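Local coordinates for protein cadherin-23 (Mus musculus, PDB 5UZ8) that probably mediates calcium-dependent cell adhesion in the mechanotransduction apparatus of hearing, as a cadherin built of consecutive extracellular repeats joined by calcium sites, at residues G160-N165 and Y185-L190. Sequence-based numbering, arbitrary orientation.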
loop_
_atom_site.group_PDB
_atom_site.type_symbol
_atom_site.label_atom_id
_atom_site.label_comp_id
_atom_site.label_asym_id
_atom_site.label_seq_id
_atom_site.Cartn_x
_atom_site.Cartn_y
_atom_site.Cartn_z
ATOM N N GLY A 160 13.539 -7.249 2.709
ATOM C CA GLY A 160 13.647 -8.682 2.950
ATOM C C GLY A 160 12.771 -9.205 4.075
ATOM O O GLY A 160 12.855 -10.401 4.391
ATOM N N LYS A 161 11.919 -8.343 4.660
ATOM C CA LYS A 161 11.057 -8.734 5.762
ATOM C C LYS A 161 9.614 -8.987 5.333
ATOM O O LYS A 161 8.927 -9.760 5.997
ATOM C CB LYS A 161 11.027 -7.643 6.846
ATOM C CG LYS A 161 12.393 -7.120 7.301
ATOM C CD LYS A 161 13.390 -8.218 7.548
ATOM C CE LYS A 161 13.037 -8.983 8.790
ATOM N NZ LYS A 161 14.151 -9.921 9.147
ATOM N N PHE A 162 9.162 -8.290 4.296
ATOM C CA PHE A 162 7.795 -8.377 3.790
ATOM C C PHE A 162 7.769 -8.543 2.280
ATOM O O PHE A 162 8.680 -8.089 1.565
ATOM C CB PHE A 162 7.027 -7.106 4.139
ATOM C CG PHE A 162 7.037 -6.802 5.605
ATOM C CD1 PHE A 162 6.182 -7.470 6.451
ATOM C CD2 PHE A 162 7.991 -5.936 6.143
ATOM C CE1 PHE A 162 6.231 -7.258 7.823
ATOM C CE2 PHE A 162 8.025 -5.700 7.501
ATOM C CZ PHE A 162 7.141 -6.362 8.338
ATOM N N ALA A 163 6.697 -9.176 1.814
ATOM C CA ALA A 163 6.465 -9.377 0.403
ATOM C C ALA A 163 4.999 -9.165 0.106
ATOM O O ALA A 163 4.132 -9.307 0.980
ATOM C CB ALA A 163 6.863 -10.782 -0.006
ATOM N N ILE A 164 4.721 -8.797 -1.123
ATOM C CA ILE A 164 3.347 -8.582 -1.553
ATOM C C ILE A 164 3.027 -9.499 -2.701
ATOM O O ILE A 164 3.882 -9.745 -3.567
ATOM C CB ILE A 164 3.094 -7.110 -1.985
ATOM C CG1 ILE A 164 1.598 -6.822 -2.131
ATOM C CG2 ILE A 164 3.826 -6.774 -3.286
ATOM C CD1 ILE A 164 1.245 -5.327 -2.058
ATOM N N ASN A 165 1.813 -10.043 -2.702
ATOM C CA ASN A 165 1.356 -10.821 -3.837
ATOM C C ASN A 165 0.915 -9.861 -4.949
ATOM O O ASN A 165 0.086 -8.993 -4.730
ATOM C CB ASN A 165 0.247 -11.796 -3.411
ATOM C CG ASN A 165 -0.208 -12.664 -4.541
ATOM O OD1 ASN A 165 -0.913 -12.186 -5.395
ATOM N ND2 ASN A 165 0.205 -13.979 -4.567
ATOM N N TYR A 185 7.825 -0.508 10.532
ATOM C CA TYR A 185 8.187 -0.305 9.132
ATOM C C TYR A 185 7.172 0.634 8.489
ATOM O O TYR A 185 5.964 0.572 8.805
ATOM C CB TYR A 185 8.146 -1.664 8.417
ATOM C CG TYR A 185 9.115 -2.662 8.966
ATOM C CD1 TYR A 185 8.802 -3.419 10.093
ATOM C CD2 TYR A 185 10.366 -2.856 8.362
ATOM C CE1 TYR A 185 9.717 -4.345 10.616
ATOM C CE2 TYR A 185 11.264 -3.808 8.834
ATOM C CZ TYR A 185 10.922 -4.542 9.976
ATOM O OH TYR A 185 11.794 -5.447 10.509
ATOM N N ILE A 186 7.651 1.475 7.577
ATOM C CA ILE A 186 6.771 2.289 6.749
ATOM C C ILE A 186 7.141 1.955 5.299
ATOM O O ILE A 186 8.157 2.406 4.813
ATOM C CB ILE A 186 6.929 3.802 7.057
ATOM C CG1 ILE A 186 6.765 4.037 8.562
ATOM C CG2 ILE A 186 5.925 4.622 6.232
ATOM C CD1 ILE A 186 6.855 5.492 8.973
ATOM N N LEU A 187 6.315 1.138 4.666
ATOM C CA LEU A 187 6.581 0.573 3.356
ATOM C C LEU A 187 5.757 1.301 2.293
ATOM O O LEU A 187 4.669 1.773 2.566
ATOM C CB LEU A 187 6.184 -0.874 3.345
ATOM C CG LEU A 187 6.815 -1.778 4.398
ATOM C CD1 LEU A 187 6.256 -3.176 4.151
ATOM C CD2 LEU A 187 8.332 -1.661 4.301
ATOM N N THR A 188 6.310 1.404 1.097
ATOM C CA THR A 188 5.580 1.938 -0.048
ATOM C C THR A 188 5.068 0.783 -0.898
ATOM O O THR A 188 5.871 0.004 -1.419
ATOM C CB THR A 188 6.495 2.831 -0.894
ATOM O OG1 THR A 188 6.990 3.914 -0.080
ATOM C CG2 THR A 188 5.736 3.388 -2.074
ATOM N N ALA A 189 3.750 0.696 -1.049
ATOM C CA ALA A 189 3.115 -0.257 -1.955
ATOM C C ALA A 189 2.727 0.483 -3.237
ATOM O O ALA A 189 2.232 1.619 -3.168
ATOM C CB ALA A 189 1.893 -0.880 -1.326
ATOM N N LEU A 190 2.955 -0.157 -4.386
ATOM C CA LEU A 190 2.698 0.452 -5.693
ATOM C C LEU A 190 1.642 -0.373 -6.427
ATOM O O LEU A 190 1.691 -1.598 -6.354
ATOM C CB LEU A 190 3.973 0.435 -6.493
ATOM C CG LEU A 190 4.046 1.268 -7.748
ATOM C CD1 LEU A 190 4.026 2.758 -7.414
ATOM C CD2 LEU A 190 5.362 0.936 -8.447
#
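K161 lays the aliphatic part of its side chain against the outer end of Y185, with CG 3.7 Å from the phenolic OH of Y185. Bends at chi2 and chi3 keep K161 CE alongside, 4.1 Å from Y185 OH, while NZ leads away and is hydrogen-bonded to the backbone O of S176. At F162 the contact becomes aromatic: a T-shaped pair in which the phenylalanine presents its edge to a face of Y185. The ring centroids lie 4.9 Å apart and the planes meet at 78°; F162 CE2 stands over the centre of the tyrosine ring, 3.5 Å from Y185 CD1. With CG anti to its carbonyl carbon (chi1 -55°), F162 extends between the two sheets of a cadherin repeat, a Greek-key beta-sandwich. Strand 162-164 is an outermost strand of one sheet, strand 184-193 an inner strand of the other, and no hydrogen bond links the two segments. Nearer its root, the same phenylalanine meets L187, whose CD1 methyl approaches F162 CD2 at 3.8 Å and CB at 4.0 Å. I135 and I211 also touch F162, one from each sheet. Further along, A163 points away from strand 184-193, whereas I164 turns inward and packs on V138, Y153 and L155.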